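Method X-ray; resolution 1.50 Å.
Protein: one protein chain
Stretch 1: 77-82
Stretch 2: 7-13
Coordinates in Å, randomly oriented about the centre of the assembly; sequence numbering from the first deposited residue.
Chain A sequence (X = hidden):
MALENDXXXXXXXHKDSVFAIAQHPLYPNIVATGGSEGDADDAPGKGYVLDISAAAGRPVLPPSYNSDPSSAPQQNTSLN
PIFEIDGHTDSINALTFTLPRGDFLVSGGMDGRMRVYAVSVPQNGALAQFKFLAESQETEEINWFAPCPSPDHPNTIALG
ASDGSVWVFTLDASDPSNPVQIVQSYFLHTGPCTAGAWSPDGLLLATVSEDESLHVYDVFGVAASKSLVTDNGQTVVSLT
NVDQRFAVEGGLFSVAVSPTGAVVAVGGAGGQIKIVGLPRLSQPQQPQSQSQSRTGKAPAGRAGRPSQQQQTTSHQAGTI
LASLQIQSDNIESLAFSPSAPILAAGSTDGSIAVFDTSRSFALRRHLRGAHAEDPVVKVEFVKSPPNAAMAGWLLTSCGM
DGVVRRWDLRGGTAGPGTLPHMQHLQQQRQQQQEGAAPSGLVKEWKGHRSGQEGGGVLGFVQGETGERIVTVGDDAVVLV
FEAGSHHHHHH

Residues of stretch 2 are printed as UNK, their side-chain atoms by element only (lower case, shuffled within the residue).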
# COMPACT_ATOMS: atom_id res chain seq x y z
N THR A 77 4.21 -26.25 -8.73
CA THR A 77 3.07 -25.57 -8.14
C THR A 77 3.35 -25.13 -6.69
O THR A 77 2.94 -24.06 -6.29
CB THR A 77 1.79 -26.46 -8.21
OG1 THR A 77 0.65 -25.71 -7.79
CG2 THR A 77 1.93 -27.71 -7.36
N SER A 78 4.09 -25.94 -5.93
CA SER A 78 4.52 -25.53 -4.60
C SER A 78 5.85 -24.78 -4.70
O SER A 78 6.83 -25.32 -5.20
CB SER A 78 4.66 -26.76 -3.68
OG SER A 78 5.10 -26.39 -2.39
N LEU A 79 5.88 -23.53 -4.24
CA LEU A 79 7.07 -22.69 -4.40
C LEU A 79 8.10 -22.91 -3.31
O LEU A 79 7.74 -23.12 -2.15
CB LEU A 79 6.69 -21.21 -4.43
CG LEU A 79 5.78 -20.78 -5.58
CD1 LEU A 79 5.27 -19.37 -5.32
CD2 LEU A 79 6.53 -20.86 -6.90
N ASN A 80 9.37 -22.85 -3.67
CA ASN A 80 10.45 -22.94 -2.70
C ASN A 80 11.17 -21.61 -2.56
O ASN A 80 11.60 -21.02 -3.55
CB ASN A 80 11.43 -24.05 -3.08
CG ASN A 80 10.76 -25.40 -3.18
OD1 ASN A 80 10.31 -25.96 -2.18
ND2 ASN A 80 10.69 -25.94 -4.39
N PRO A 81 11.32 -21.12 -1.32
CA PRO A 81 11.94 -19.81 -1.12
C PRO A 81 13.39 -19.75 -1.56
O PRO A 81 14.11 -20.76 -1.49
CB PRO A 81 11.84 -19.58 0.39
CG PRO A 81 10.79 -20.52 0.86
CD PRO A 81 10.86 -21.71 -0.05
N ILE A 82 13.83 -18.58 -2.01
CA ILE A 82 15.23 -18.39 -2.34
C ILE A 82 15.97 -17.65 -1.23
O ILE A 82 17.20 -17.52 -1.27
CB ILE A 82 15.40 -17.64 -3.67
CG1 ILE A 82 14.90 -16.20 -3.54
CG2 ILE A 82 14.67 -18.37 -4.80
CD1 ILE A 82 15.00 -15.42 -4.82
N UNK A 7 -5.62 -20.75 -8.23
CA UNK A 7 -4.19 -20.50 -8.16
C UNK A 7 -3.39 -21.41 -9.08
O UNK A 7 -3.79 -22.55 -9.35
c UNK A 7 -3.68 -20.63 -6.73
o UNK A 7 -3.76 -21.97 -6.27
N UNK A 8 -2.26 -20.91 -9.56
CA UNK A 8 -1.35 -21.68 -10.41
C UNK A 8 -0.09 -22.07 -9.63
O UNK A 8 0.73 -22.87 -10.11
c UNK A 8 -2.15 -20.61 -12.57
c UNK A 8 -0.94 -20.91 -11.70
c UNK A 8 0.39 -18.89 -12.56
c UNK A 8 -0.17 -19.63 -11.35
N UNK A 9 0.07 -21.51 -8.44
CA UNK A 9 1.16 -21.84 -7.55
C UNK A 9 0.82 -21.34 -6.16
O UNK A 9 -0.07 -20.51 -5.98
c UNK A 9 2.49 -21.24 -8.02
N UNK A 10 1.54 -21.86 -5.17
CA UNK A 10 1.30 -21.46 -3.80
C UNK A 10 2.56 -21.59 -2.99
O UNK A 10 3.52 -22.26 -3.38
c UNK A 10 0.58 -23.74 -2.90
c UNK A 10 1.25 -25.47 -1.36
o UNK A 10 1.65 -27.69 -2.14
c UNK A 10 0.98 -25.99 -3.67
c UNK A 10 0.61 -24.67 -3.92
c UNK A 10 0.90 -24.15 -1.62
c UNK A 10 0.18 -22.30 -3.18
c UNK A 10 1.29 -26.38 -2.40
N UNK A 11 2.56 -20.93 -1.84
CA UNK A 11 3.62 -21.10 -0.87
C UNK A 11 2.99 -21.17 0.51
O UNK A 11 2.29 -20.25 0.92
c UNK A 11 7.48 -21.04 1.30
c UNK A 11 7.52 -20.00 2.22
c UNK A 11 6.62 -18.96 2.11
c UNK A 11 6.55 -21.02 0.27
c UNK A 11 5.64 -19.97 0.16
c UNK A 11 5.69 -18.95 1.09
c UNK A 11 4.64 -19.96 -0.95
N UNK A 12 3.23 -22.26 1.22
CA UNK A 12 2.58 -22.46 2.51
C UNK A 12 3.56 -22.46 3.68
O UNK A 12 3.20 -22.88 4.78
c UNK A 12 1.79 -23.78 2.49
c UNK A 12 2.69 -24.99 2.41
o UNK A 12 2.45 -25.96 3.16
o UNK A 12 3.65 -24.97 1.61
N UNK A 13 4.77 -21.94 3.46
CA UNK A 13 5.80 -21.93 4.49
C UNK A 13 5.52 -21.12 5.75
O UNK A 13 5.95 -21.49 6.84
O HOH W 1 -1.56 -24.10 -6.90
O HOH W 2 5.29 -24.07 -0.86

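Position 7 carries one carbon and then one oxygen, a short hydroxyl side chain. It touches nothing on stretch 1 directly, but water 1 lies between the two, 3.1 Å from the oxygen of position 7 and 2.9 Å from OG1 of T77. One carbon ending in a hydroxyl is serine, S7; its OG accepts a hydrogen bond from that water and so reaches T77 through it.

Position 8 has four carbons, forked at the first, with one arm two carbons long. Its CA-to-CB bond points away from stretch 1, and its part is played by the backbone, with its O 3.7 Å from T77 OG1. The fork is that of isoleucine, I8; its side chain makes no contact with stretch 1, so this interface asks little of it.

At position 9 a single carbon follows CA. This CB lies 4.1 Å from L79 CG, and the CA is 3.1 Å from T77 O in a CA-H...O contact. One carbon means alanine, A9, a buried methyl that packs against leucine while the backbones stay close.

Position 10 shows one carbon, then a six-carbon ring bearing an oxygen. The CA-to-CB bond points away, yet the side chain's end comes nearer: S78 CA sits over one ring face, 4.1 Å from the centroid, as a CH-pi contact, and the ring oxygen lies 3.5 Å from S78 CB. This is tyrosine, Y10, whose ring offers a broad face over which a backbone carbon can sit.

Position 11 again has one carbon and a six-carbon ring, but no oxygen. It is buried, with its CB 4.2 Å from L79 CB and a ring carbon 3.4 Å from P81 CG; L79 O approaches the ring edge, 3.4 Å from another ring carbon. This is phenylalanine, F11: its hydrocarbon ring suits the apolar L79 and P81 side chains, and its slightly positive C-H edge accommodates L79 O.

Position 12 has two carbons, the second carrying two oxygens. Water 2 donates to one of these at 3.1 Å and to L79 O at 2.9 Å, and hydrogen-bonds S78 OG at 2.8 Å. The carboxylate is aspartate, D12, an exposed acid meeting stretch 1 through solvent.

Position 13 has no side-chain atoms and touches nothing on stretch 1: glycine, G13. An ideal CB would clash with F11 CZ, 2.2 Å away.

The contact rests on a single beta bridge between S78 and Y10. Y10 N donates to T77 O and L79 N to Y10 O, both at 2.8 Å. Around this pair, L79 packs against A9 and F11, P81 against F11, the tyrosine ring has S78 CA over one face, and two waters link polar side chains.

Stretch 2 7-13: SIAYFDG
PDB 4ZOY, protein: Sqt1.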